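Local coordinates for protein thermospermine synthase (Medicago truncatula, PDB 6BQ6) that probably transfers an aminopropyl group from decarboxylated S-adenosylmethionine to spermidine, giving thermospermine, the tetraamine bound in this structure, at residues 83-88 with 286-291; 87-92 with 119-124; 247-252 with 258-263. All coordinates share one frame; numbering follows the deposited sequence.

Contact 1 of 3, residues 83-88 with 286-291; sequences DEFIYH and ENRYLD. With TER (N-(3-amino-propyl)-N-(5-aminopropyl)-1,4-diaminobutane), chain F.
The first turn of helix 84-98 packs here on the loop between helices 272-282 and 292-298, with Phe-85 and Ile-86 meeting Arg-288 and Tyr-289. This helix also helps to line the polyamine site. The guanidinium of Arg-288 lies flat over one face of the Phe-85 ring. It makes a cation-pi stack, with CZ of Arg-288 4.0 Å from the centroid of the Phe-85 ring and the two planes 22° apart. The arginine chain bends at chi3 (67°), which brings the charged end back over the ring. Its CB also touches the ring, 3.6 Å from CD1 of Phe-85. Next along the loop, CB of Tyr-289 comes to 3.7 Å from CE1 of Phe-85. CG1 of Ile-86 lies over the opposite face of the phenyl ring, toward its rim. Phe-85 also packs on Phe-224 of a second subunit. An alanine here would take away the flat surface under the guanidinium, and would probably leave that group free to swing and a gap beside CB of Tyr-289.

Ile-86 makes the other half of the contact. Its CG2 sits 3.8 Å from the centroid of the Tyr-289 ring, almost straight above it, as a CH-pi contact. CG1 of the same isoleucine reaches CD1 of Tyr-289 at 3.9 Å. Tyr-87 points away from the loop, and its OH lies 3.7 Å from C6 of the ligand and hydrogen-bonds to Asp-181. On the same turn, ND1 of His-88 is shared between OE2 (2.9 Å) and the backbone O of Glu-84; both bonds are bent. The segments thus meet through ring faces and isoleucine branches, and the one charged group touching across, the exposed guanidinium, rests on an aromatic face rather than an acid.

Contact 2 of 3, residues 87-92 with 119-124; sequences YHECLV and LLRHKT. With TER (N-(3-amino-propyl)-N-(5-aminopropyl)-1,4-diaminobutane), chain F.
Val-92 meets Leu-119 where helix 84-98 runs past the end of helix 114-120, the first helix after strand 104-107 of the Rossmann-like domain. The two branched side chains approach at a slant. Val-92 directs its CG1 branch at the leucine, 3.6 Å from CD2 of Leu-119 and 3.8 Å from its CG. That branch stands anti to the valine backbone N (chi1 169°), while CG2 lies alongside and reaches CG of Leu-119 at 4.2 Å. Leu-119 also touches Leu-96, one turn further along the first helix, and so rests against two residues of it.

One helical turn before Val-92, Glu-89 faces Arg-121. The carboxylate and guanidinium planes are turned 45° from each other. OE2 of Glu-89 and NH1 of Arg-121 are 4.0 Å apart, so this is a long salt bridge. Both groups have closer partners. NH1 of Arg-121 pairs with OE1 of Glu-118. The extended glutamate chain carries its carboxylate out to the loop at 286-291, where it accepts three backbone N-H groups: OE2 takes that of Arg-288, and OE1 those of Tyr-289 and Leu-290. Three N-H donors fix the position of this buried carboxylate and would probably favour its charged form, to which the more distant arginine may add a little. Back at the apolar pair, CG1 of Val-92 also comes within 3.7 Å of the backbone N of Leu-119.

Contact 3 of 3, residues 247-252 with 258-263; sequences YSAHIP and WGWVLA. With TER (N-(3-amino-propyl)-N-(5-aminopropyl)-1,4-diaminobutane), chain F.
Tyr-247 and Trp-260 face each other across the beta hairpin of strands 243-251 and 256-264. They are a hydrogen-bonded antiparallel pair, and each backbone N gives a bond to the other's O at 2.9 Å. Ala-249 and Trp-258 are paired in the same way. Ser-248 and Gly-259 form the non-hydrogen-bonded pair between them.

Tyr-247, Ala-249, Trp-258 and Trp-260 all project on one face of the sheet, where large and small groups fit together. The Tyr-247 ring drops between Trp-260 and Leu-262. CB of Trp-260 lies over one face of this ring, 3.8 Å from its centroid, and CG of Leu-262 meets CE1 of Tyr-247 at 3.7 Å. The tyrosine CG sits between its own backbone N and carbonyl carbon (chi1 66°), which turns the ring across to the neighbouring strand. Its OH then hydrogen-bonds to O of Cys-90 on helix 84-98. The tyrosine and indole rings are slid apart and barely overlap.

The Trp-260 indole instead extends toward Ala-249. The alanine is small enough to leave room for the indole edge, and CB of Ala-249 is 3.8 Å from CZ3 of Trp-260. Ile-251 fills the next hollow, between the tryptophans: its CD1 lies 3.6 Å from CB of Trp-258 and 4.1 Å from CH2 of Trp-260. The Trp-258 ring leads away from the other strand, and one of its faces lies against the ligand, with C8 of the ligand 3.6 Å from CZ2 of Trp-258. NE1 of Trp-258 hydrogen-bonds to OE1 of Gln-217, another pocket residue. This antiparallel hairpin closes one edge of the seven-stranded sheet, in the 3-2-1-4-5-7-6 order of Rossmann-like AdoMet-dependent methyltransferases, here forming a wall of the polyamine site.

All three contacts are largely buried, and helix 84-98 connects them. Contacts 1 and 2 use successive turns of it, while contact 3 supplies the sheet on which it rests: Cys-90 and Leu-91 pack on Trp-260. Contact 1 is buried apart from its exposed arginine. Like contact 3, it has neighbours from a second subunit. Contact 2 touches no other chain and mixes aliphatic packing with a long ion pair. Contact 3 is the one with backbone hydrogen bonds between its segments, as expected of paired strands. Glu-89 ties contact 2 to the loop of contact 1. Tyr-87 and Trp-258 bring the helix and the hairpin to the same ligand.

Contact 1 of 3, residues 83-88 with 286-291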
loop_
_atom_site.group_PDB
_atom_site.type_symbol
_atom_site.label_atom_id
_atom_site.label_comp_id
_atom_site.label_asym_id
_atom_site.label_seq_id
_atom_site.Cartn_x
_atom_site.Cartn_y
_atom_site.Cartn_z
ATOM N N ASP B 83 -19.692 -12.544 4.681
ATOM C CA ASP B 83 -20.205 -12.127 5.952
ATOM C C ASP B 83 -21.296 -11.085 5.976
ATOM O O ASP B 83 -21.696 -10.676 7.085
ATOM C CB ASP B 83 -19.069 -11.737 6.934
ATOM C CG ASP B 83 -18.206 -10.597 6.469
ATOM O OD1 ASP B 83 -18.628 -9.802 5.629
ATOM O OD2 ASP B 83 -17.050 -10.493 6.961
ATOM N N GLU B 84 -21.815 -10.671 4.836
ATOM C CA GLU B 84 -22.937 -9.725 4.863
ATOM C C GLU B 84 -24.154 -10.238 5.639
ATOM O O GLU B 84 -24.917 -9.444 6.165
ATOM C CB GLU B 84 -23.324 -9.232 3.463
ATOM C CG GLU B 84 -23.787 -10.290 2.499
ATOM C CD GLU B 84 -25.264 -10.641 2.558
ATOM O OE1 GLU B 84 -25.682 -11.457 1.710
ATOM O OE2 GLU B 84 -26.031 -10.177 3.418
ATOM N N PHE B 85 -24.327 -11.555 5.694
ATOM C CA PHE B 85 -25.418 -12.167 6.477
ATOM C C PHE B 85 -25.404 -11.675 7.939
ATOM O O PHE B 85 -26.442 -11.554 8.567
ATOM C CB PHE B 85 -25.428 -13.698 6.377
ATOM C CG PHE B 85 -24.362 -14.395 7.185
ATOM C CD1 PHE B 85 -24.578 -14.755 8.466
ATOM C CD2 PHE B 85 -23.124 -14.665 6.634
ATOM C CE1 PHE B 85 -23.613 -15.400 9.226
ATOM C CE2 PHE B 85 -22.148 -15.310 7.380
ATOM C CZ PHE B 85 -22.382 -15.662 8.678
ATOM N N ILE B 86 -24.199 -11.420 8.495
ATOM C CA ILE B 86 -24.111 -10.950 9.856
ATOM C C ILE B 86 -24.758 -9.550 9.974
ATOM O O ILE B 86 -25.574 -9.340 10.874
ATOM C CB ILE B 86 -22.662 -10.909 10.352
ATOM C CG1 ILE B 86 -22.018 -12.286 10.222
ATOM C CG2 ILE B 86 -22.574 -10.422 11.803
ATOM C CD1 ILE B 86 -20.570 -12.290 10.613
ATOM N N TYR B 87 -24.357 -8.619 9.104
ATOM C CA TYR B 87 -24.848 -7.276 9.169
ATOM C C TYR B 87 -26.376 -7.304 8.925
ATOM O O TYR B 87 -27.120 -6.631 9.623
ATOM C CB TYR B 87 -24.139 -6.398 8.106
ATOM C CG TYR B 87 -24.759 -5.049 7.962
ATOM C CD1 TYR B 87 -24.334 -3.961 8.736
ATOM C CD2 TYR B 87 -25.769 -4.828 7.034
ATOM C CE1 TYR B 87 -24.944 -2.714 8.597
ATOM C CE2 TYR B 87 -26.386 -3.609 6.911
ATOM C CZ TYR B 87 -25.959 -2.554 7.682
ATOM O OH TYR B 87 -26.564 -1.313 7.532
ATOM N N HIS B 88 -26.816 -8.054 7.930
ATOM C CA HIS B 88 -28.223 -7.981 7.583
ATOM C C HIS B 88 -29.119 -8.720 8.568
ATOM O O HIS B 88 -30.220 -8.262 8.843
ATOM C CB HIS B 88 -28.428 -8.396 6.144
ATOM C CG HIS B 88 -27.844 -7.414 5.188
ATOM N ND1 HIS B 88 -26.646 -7.621 4.536
ATOM C CD2 HIS B 88 -28.223 -6.141 4.886
ATOM C CE1 HIS B 88 -26.354 -6.547 3.817
ATOM N NE2 HIS B 88 -27.305 -5.645 4.000
ATOM N N GLU B 286 -33.278 -21.392 9.030
ATOM C CA GLU B 286 -32.477 -21.090 10.204
ATOM C C GLU B 286 -31.628 -19.878 9.906
ATOM O O GLU B 286 -31.013 -19.815 8.863
ATOM C CB GLU B 286 -31.526 -22.244 10.509
ATOM C CG GLU B 286 -32.133 -23.312 11.389
ATOM C CD GLU B 286 -31.768 -23.058 12.847
ATOM O OE1 GLU B 286 -32.650 -22.498 13.551
ATOM O OE2 GLU B 286 -30.598 -23.376 13.267
ATOM N N ASN B 287 -31.565 -18.959 10.852
ATOM C CA ASN B 287 -30.555 -17.890 10.808
ATOM C C ASN B 287 -29.165 -18.489 10.894
ATOM O O ASN B 287 -28.969 -19.537 11.520
ATOM C CB ASN B 287 -30.746 -16.928 11.975
ATOM C CG ASN B 287 -31.952 -16.028 11.804
ATOM O OD1 ASN B 287 -32.506 -15.925 10.731
ATOM N ND2 ASN B 287 -32.327 -15.328 12.858
ATOM N N ARG B 288 -28.227 -17.843 10.215
ATOM C CA ARG B 288 -26.825 -18.256 10.173
ATOM C C ARG B 288 -26.050 -17.624 11.337
ATOM O O ARG B 288 -25.130 -18.239 11.885
ATOM C CB ARG B 288 -26.239 -17.876 8.805
ATOM C CG ARG B 288 -26.902 -18.626 7.648
ATOM C CD ARG B 288 -26.559 -18.049 6.255
ATOM N NE ARG B 288 -25.137 -18.266 5.999
ATOM C CZ ARG B 288 -24.392 -17.686 5.063
ATOM N NH1 ARG B 288 -24.902 -16.793 4.201
ATOM N NH2 ARG B 288 -23.089 -17.998 4.996
ATOM N N TYR B 289 -26.396 -16.396 11.720
ATOM C CA TYR B 289 -25.629 -15.669 12.735
ATOM C C TYR B 289 -26.389 -15.602 14.050
ATOM O O TYR B 289 -25.825 -15.807 15.108
ATOM C CB TYR B 289 -25.282 -14.232 12.308
ATOM C CG TYR B 289 -24.467 -13.550 13.372
ATOM C CD1 TYR B 289 -23.163 -13.904 13.600
ATOM C CD2 TYR B 289 -25.042 -12.584 14.178
ATOM C CE1 TYR B 289 -22.428 -13.282 14.626
ATOM C CE2 TYR B 289 -24.336 -11.987 15.163
ATOM C CZ TYR B 289 -23.082 -12.331 15.406
ATOM O OH TYR B 289 -22.432 -11.701 16.445
ATOM N N LEU B 290 -27.660 -15.252 13.990
ATOM C CA LEU B 290 -28.369 -14.766 15.145
ATOM C C LEU B 290 -29.286 -15.849 15.763
ATOM O O LEU B 290 -30.151 -16.381 15.079
ATOM C CB LEU B 290 -29.170 -13.549 14.706
ATOM C CG LEU B 290 -29.645 -12.707 15.852
ATOM C CD1 LEU B 290 -28.565 -11.796 16.424
ATOM C CD2 LEU B 290 -30.814 -11.899 15.370
ATOM N N ASP B 291 -29.037 -16.214 17.020
ATOM C CA ASP B 291 -30.021 -16.840 17.891
ATOM C C ASP B 291 -30.248 -15.900 19.069
ATOM O O ASP B 291 -29.646 -14.807 19.135
ATOM C CB ASP B 291 -29.672 -18.286 18.300
ATOM C CG ASP B 291 -28.406 -18.411 19.091
ATOM O OD1 ASP B 291 -27.798 -17.374 19.515
ATOM O OD2 ASP B 291 -27.955 -19.578 19.286
HETATM N N1 TER F . -26.163 2.891 1.313
HETATM C C2 TER F . -26.581 1.592 1.794
HETATM C C3 TER F . -26.337 1.491 3.296
HETATM C C4 TER F . -24.877 1.439 3.667
HETATM N N5 TER F . -24.714 1.082 5.057
HETATM C C6 TER F . -23.867 -0.029 5.428
HETATM C C7 TER F . -23.151 0.238 6.743
HETATM C C8 TER F . -21.904 -0.624 6.808
HETATM N N9 TER F . -20.751 0.011 6.206
HETATM C C10 TER F . -19.510 -0.719 6.180
HETATM C C11 TER F . -18.267 0.143 6.200
HETATM C C12 TER F . -17.077 -0.766 6.509
HETATM C C13 TER F . -15.731 -0.116 6.224
HETATM N N14 TER F . -15.726 1.285 6.607
#

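Contact 2 of 3, residues 87-92 with 119-124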
loop_
_atom_site.group_PDB
_atom_site.type_symbol
_atom_site.label_atom_id
_atom_site.label_comp_id
_atom_site.label_asym_id
_atom_site.label_seq_id
_atom_site.Cartn_x
_atom_site.Cartn_y
_atom_site.Cartn_z
ATOM N N TYR B 87 -24.357 -8.619 9.104
ATOM C CA TYR B 87 -24.848 -7.276 9.169
ATOM C C TYR B 87 -26.376 -7.304 8.925
ATOM O O TYR B 87 -27.120 -6.631 9.623
ATOM C CB TYR B 87 -24.139 -6.398 8.106
ATOM C CG TYR B 87 -24.759 -5.049 7.962
ATOM C CD1 TYR B 87 -24.334 -3.961 8.736
ATOM C CD2 TYR B 87 -25.769 -4.828 7.034
ATOM C CE1 TYR B 87 -24.944 -2.714 8.597
ATOM C CE2 TYR B 87 -26.386 -3.609 6.911
ATOM C CZ TYR B 87 -25.959 -2.554 7.682
ATOM O OH TYR B 87 -26.564 -1.313 7.532
ATOM N N HIS B 88 -26.816 -8.054 7.930
ATOM C CA HIS B 88 -28.223 -7.981 7.583
ATOM C C HIS B 88 -29.119 -8.720 8.568
ATOM O O HIS B 88 -30.220 -8.262 8.843
ATOM C CB HIS B 88 -28.428 -8.396 6.144
ATOM C CG HIS B 88 -27.844 -7.414 5.188
ATOM N ND1 HIS B 88 -26.646 -7.621 4.536
ATOM C CD2 HIS B 88 -28.223 -6.141 4.886
ATOM C CE1 HIS B 88 -26.354 -6.547 3.817
ATOM N NE2 HIS B 88 -27.305 -5.645 4.000
ATOM N N GLU B 89 -28.674 -9.838 9.123
ATOM C CA GLU B 89 -29.442 -10.483 10.189
ATOM C C GLU B 89 -29.512 -9.629 11.447
ATOM O O GLU B 89 -30.576 -9.499 12.042
ATOM C CB GLU B 89 -28.878 -11.836 10.559
ATOM C CG GLU B 89 -29.175 -12.939 9.543
ATOM C CD GLU B 89 -28.746 -14.310 10.012
ATOM O OE1 GLU B 89 -28.464 -14.515 11.229
ATOM O OE2 GLU B 89 -28.715 -15.234 9.156
ATOM N N CYS B 90 -28.384 -9.017 11.823
ATOM C CA CYS B 90 -28.370 -8.101 12.985
ATOM C C CYS B 90 -29.220 -6.858 12.782
ATOM O O CYS B 90 -29.890 -6.430 13.731
ATOM C CB CYS B 90 -26.981 -7.673 13.389
ATOM S SG CYS B 90 -26.015 -9.019 14.125
ATOM N N LEU B 91 -29.215 -6.305 11.579
ATOM C CA LEU B 91 -29.992 -5.110 11.268
ATOM C C LEU B 91 -31.487 -5.385 11.349
ATOM O O LEU B 91 -32.238 -4.561 11.828
ATOM C CB LEU B 91 -29.699 -4.588 9.881
ATOM C CG LEU B 91 -30.510 -3.394 9.288
ATOM C CD1 LEU B 91 -30.307 -2.148 10.164
ATOM C CD2 LEU B 91 -30.161 -3.152 7.863
ATOM N N VAL B 92 -31.917 -6.553 10.878
ATOM C CA VAL B 92 -33.344 -6.867 10.659
ATOM C C VAL B 92 -34.028 -7.643 11.760
ATOM O O VAL B 92 -35.084 -7.237 12.265
ATOM C CB VAL B 92 -33.525 -7.598 9.297
ATOM C CG1 VAL B 92 -34.924 -8.168 9.152
ATOM C CG2 VAL B 92 -33.195 -6.624 8.155
ATOM N N LEU B 119 -35.909 -9.311 5.748
ATOM C CA LEU B 119 -37.280 -8.973 6.107
ATOM C C LEU B 119 -38.301 -9.944 5.525
ATOM O O LEU B 119 -39.213 -10.354 6.220
ATOM C CB LEU B 119 -37.644 -7.585 5.629
ATOM C CG LEU B 119 -36.964 -6.442 6.414
ATOM C CD1 LEU B 119 -36.870 -5.149 5.621
ATOM C CD2 LEU B 119 -37.622 -6.225 7.751
ATOM N N LEU B 120 -38.089 -10.322 4.282
ATOM C CA LEU B 120 -39.034 -11.225 3.575
ATOM C C LEU B 120 -38.993 -12.677 4.060
ATOM O O LEU B 120 -39.854 -13.469 3.728
ATOM C CB LEU B 120 -38.760 -11.153 2.071
ATOM C CG LEU B 120 -39.162 -9.773 1.485
ATOM C CD1 LEU B 120 -38.506 -9.612 0.130
ATOM C CD2 LEU B 120 -40.661 -9.535 1.318
ATOM N N ARG B 121 -37.982 -13.044 4.836
ATOM C CA ARG B 121 -37.978 -14.314 5.553
ATOM C C ARG B 121 -39.032 -14.405 6.632
ATOM O O ARG B 121 -39.326 -15.493 7.073
ATOM C CB ARG B 121 -36.593 -14.630 6.133
ATOM C CG ARG B 121 -35.545 -14.815 5.040
ATOM C CD ARG B 121 -34.144 -15.062 5.609
ATOM N NE ARG B 121 -34.115 -16.223 6.491
ATOM C CZ ARG B 121 -33.334 -16.379 7.565
ATOM N NH1 ARG B 121 -32.504 -15.446 7.974
ATOM N NH2 ARG B 121 -33.433 -17.475 8.270
ATOM N N HIS B 122 -39.561 -13.274 7.104
ATOM C CA HIS B 122 -40.591 -13.277 8.115
ATOM C C HIS B 122 -41.941 -13.561 7.528
ATOM O O HIS B 122 -42.439 -12.797 6.725
ATOM C CB HIS B 122 -40.578 -11.942 8.835
ATOM C CG HIS B 122 -39.448 -11.819 9.798
ATOM N ND1 HIS B 122 -39.638 -11.881 11.158
ATOM C CD2 HIS B 122 -38.123 -11.594 9.603
ATOM C CE1 HIS B 122 -38.473 -11.732 11.772
ATOM N NE2 HIS B 122 -37.541 -11.568 10.851
ATOM N N LYS B 123 -42.583 -14.638 7.993
ATOM C CA LYS B 123 -43.912 -14.958 7.461
ATOM C C LYS B 123 -45.006 -13.972 7.808
ATOM O O LYS B 123 -46.017 -13.942 7.104
ATOM C CB LYS B 123 -44.321 -16.388 7.875
ATOM C CG LYS B 123 -43.463 -17.388 7.171
ATOM C CD LYS B 123 -43.690 -18.803 7.686
ATOM C CE LYS B 123 -43.110 -19.015 9.073
ATOM N NZ LYS B 123 -43.077 -20.487 9.422
ATOM N N THR B 124 -44.821 -13.169 8.866
ATOM C CA THR B 124 -45.804 -12.152 9.224
ATOM C C THR B 124 -45.905 -11.013 8.204
ATOM O O THR B 124 -46.932 -10.304 8.105
ATOM C CB THR B 124 -45.494 -11.560 10.632
ATOM O OG1 THR B 124 -44.196 -10.952 10.636
ATOM C CG2 THR B 124 -45.477 -12.650 11.691
HETATM N N1 TER F . -26.163 2.891 1.313
HETATM C C2 TER F . -26.581 1.592 1.794
HETATM C C3 TER F . -26.337 1.491 3.296
HETATM C C4 TER F . -24.877 1.439 3.667
HETATM N N5 TER F . -24.714 1.082 5.057
HETATM C C6 TER F . -23.867 -0.029 5.428
HETATM C C7 TER F . -23.151 0.238 6.743
HETATM C C8 TER F . -21.904 -0.624 6.808
HETATM N N9 TER F . -20.751 0.011 6.206
HETATM C C10 TER F . -19.510 -0.719 6.180
HETATM C C11 TER F . -18.267 0.143 6.200
HETATM C C12 TER F . -17.077 -0.766 6.509
HETATM C C13 TER F . -15.731 -0.116 6.224
HETATM N N14 TER F . -15.726 1.285 6.607
#

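Contact 3 of 3, residues 247-252 with 258-263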
loop_
_atom_site.group_PDB
_atom_site.type_symbol
_atom_site.label_atom_id
_atom_site.label_comp_id
_atom_site.label_asym_id
_atom_site.label_seq_id
_atom_site.Cartn_x
_atom_site.Cartn_y
_atom_site.Cartn_z
ATOM N N TYR B 247 -26.774 -2.242 20.225
ATOM C CA TYR B 247 -26.181 -3.578 20.137
ATOM C C TYR B 247 -25.167 -3.657 19.042
ATOM O O TYR B 247 -25.096 -2.788 18.159
ATOM C CB TYR B 247 -27.269 -4.641 20.022
ATOM C CG TYR B 247 -28.096 -4.619 18.778
ATOM C CD1 TYR B 247 -29.143 -3.743 18.649
ATOM C CD2 TYR B 247 -27.909 -5.571 17.782
ATOM C CE1 TYR B 247 -29.938 -3.753 17.521
ATOM C CE2 TYR B 247 -28.725 -5.598 16.654
ATOM C CZ TYR B 247 -29.741 -4.717 16.547
ATOM O OH TYR B 247 -30.521 -4.655 15.417
ATOM N N SER B 248 -24.262 -4.621 19.142
ATOM C CA SER B 248 -23.138 -4.671 18.222
ATOM C C SER B 248 -22.643 -6.075 17.934
ATOM O O SER B 248 -22.942 -7.021 18.677
ATOM C CB SER B 248 -21.999 -3.794 18.764
ATOM O OG SER B 248 -21.477 -4.323 19.990
ATOM N N ALA B 249 -21.874 -6.209 16.874
ATOM C CA ALA B 249 -21.335 -7.511 16.470
ATOM C C ALA B 249 -20.191 -7.298 15.542
ATOM O O ALA B 249 -20.181 -6.374 14.769
ATOM C CB ALA B 249 -22.433 -8.317 15.771
ATOM N N HIS B 250 -19.224 -8.200 15.596
ATOM C CA HIS B 250 -18.105 -8.131 14.672
ATOM C C HIS B 250 -18.450 -8.538 13.263
ATOM O O HIS B 250 -19.087 -9.577 13.060
ATOM C CB HIS B 250 -17.030 -9.095 15.189
ATOM C CG HIS B 250 -15.723 -9.048 14.429
ATOM N ND1 HIS B 250 -15.194 -10.148 13.807
ATOM C CD2 HIS B 250 -14.871 -8.033 14.175
ATOM C CE1 HIS B 250 -14.085 -9.815 13.175
ATOM N NE2 HIS B 250 -13.864 -8.530 13.392
ATOM N N ILE B 251 -17.964 -7.762 12.300
ATOM C CA ILE B 251 -18.092 -8.100 10.894
ATOM C C ILE B 251 -16.661 -8.132 10.287
ATOM O O ILE B 251 -16.023 -7.125 10.155
ATOM C CB ILE B 251 -19.021 -7.138 10.185
ATOM C CG1 ILE B 251 -20.446 -7.279 10.796
ATOM C CG2 ILE B 251 -19.111 -7.461 8.696
ATOM C CD1 ILE B 251 -21.270 -6.087 10.538
ATOM N N PRO B 252 -16.149 -9.315 10.009
ATOM C CA PRO B 252 -14.726 -9.431 9.674
ATOM C C PRO B 252 -14.314 -8.537 8.534
ATOM O O PRO B 252 -13.277 -7.891 8.629
ATOM C CB PRO B 252 -14.568 -10.918 9.312
ATOM C CG PRO B 252 -15.614 -11.590 10.079
ATOM C CD PRO B 252 -16.762 -10.639 10.202
ATOM N N TRP B 258 -19.412 -3.570 14.440
ATOM C CA TRP B 258 -20.419 -2.669 13.933
ATOM C C TRP B 258 -21.620 -2.573 14.885
ATOM O O TRP B 258 -21.928 -3.523 15.629
ATOM C CB TRP B 258 -20.897 -3.168 12.549
ATOM C CG TRP B 258 -21.260 -2.042 11.694
ATOM C CD1 TRP B 258 -22.527 -1.541 11.402
ATOM C CD2 TRP B 258 -20.336 -1.152 11.088
ATOM N NE1 TRP B 258 -22.396 -0.417 10.619
ATOM C CE2 TRP B 258 -21.079 -0.138 10.435
ATOM C CE3 TRP B 258 -18.937 -1.082 11.052
ATOM C CZ2 TRP B 258 -20.438 0.882 9.706
ATOM C CZ3 TRP B 258 -18.331 -0.011 10.380
ATOM C CH2 TRP B 258 -19.076 0.924 9.742
ATOM N N GLY B 259 -22.348 -1.458 14.814
ATOM C CA GLY B 259 -23.446 -1.248 15.719
ATOM C C GLY B 259 -24.785 -0.993 15.053
ATOM O O GLY B 259 -24.852 -0.575 13.892
ATOM N N TRP B 260 -25.800 -1.208 15.858
ATOM C CA TRP B 260 -27.197 -0.911 15.504
ATOM C C TRP B 260 -27.894 -0.456 16.737
ATOM O O TRP B 260 -27.461 -0.725 17.877
ATOM C CB TRP B 260 -27.923 -2.180 14.987
ATOM C CG TRP B 260 -27.223 -2.825 13.849
ATOM C CD1 TRP B 260 -27.422 -2.602 12.485
ATOM C CD2 TRP B 260 -26.199 -3.815 13.916
ATOM N NE1 TRP B 260 -26.587 -3.367 11.745
ATOM C CE2 TRP B 260 -25.784 -4.091 12.588
ATOM C CE3 TRP B 260 -25.544 -4.477 14.965
ATOM C CZ2 TRP B 260 -24.785 -4.997 12.309
ATOM C CZ3 TRP B 260 -24.566 -5.366 14.652
ATOM C CH2 TRP B 260 -24.170 -5.600 13.347
ATOM N N VAL B 261 -28.985 0.267 16.551
ATOM C CA VAL B 261 -29.787 0.691 17.677
ATOM C C VAL B 261 -31.262 0.443 17.387
ATOM O O VAL B 261 -31.776 0.934 16.367
ATOM C CB VAL B 261 -29.574 2.175 17.979
ATOM C CG1 VAL B 261 -30.369 2.614 19.211
ATOM C CG2 VAL B 261 -28.082 2.529 18.166
ATOM N N LEU B 262 -31.938 -0.261 18.319
ATOM C CA LEU B 262 -33.400 -0.356 18.379
ATOM C C LEU B 262 -34.003 0.767 19.186
ATOM O O LEU B 262 -33.461 1.141 20.220
ATOM C CB LEU B 262 -33.871 -1.615 19.083
ATOM C CG LEU B 262 -33.384 -2.939 18.598
ATOM C CD1 LEU B 262 -33.975 -4.053 19.417
ATOM C CD2 LEU B 262 -33.783 -3.098 17.143
ATOM N N ALA B 263 -35.135 1.275 18.741
ATOM C CA ALA B 263 -35.848 2.316 19.474
ATOM C C ALA B 263 -37.353 2.093 19.348
ATOM O O ALA B 263 -37.867 1.760 18.291
ATOM C CB ALA B 263 -35.452 3.699 18.969
HETATM N N1 TER F . -26.163 2.891 1.313
HETATM C C2 TER F . -26.581 1.592 1.794
HETATM C C3 TER F . -26.337 1.491 3.296
HETATM C C4 TER F . -24.877 1.439 3.667
HETATM N N5 TER F . -24.714 1.082 5.057
HETATM C C6 TER F . -23.867 -0.029 5.428
HETATM C C7 TER F . -23.151 0.238 6.743
HETATM C C8 TER F . -21.904 -0.624 6.808
HETATM N N9 TER F . -20.751 0.011 6.206
HETATM C C10 TER F . -19.510 -0.719 6.180
HETATM C C11 TER F . -18.267 0.143 6.200
HETATM C C12 TER F . -17.077 -0.766 6.509
HETATM C C13 TER F . -15.731 -0.116 6.224
HETATM N N14 TER F . -15.726 1.285 6.607
#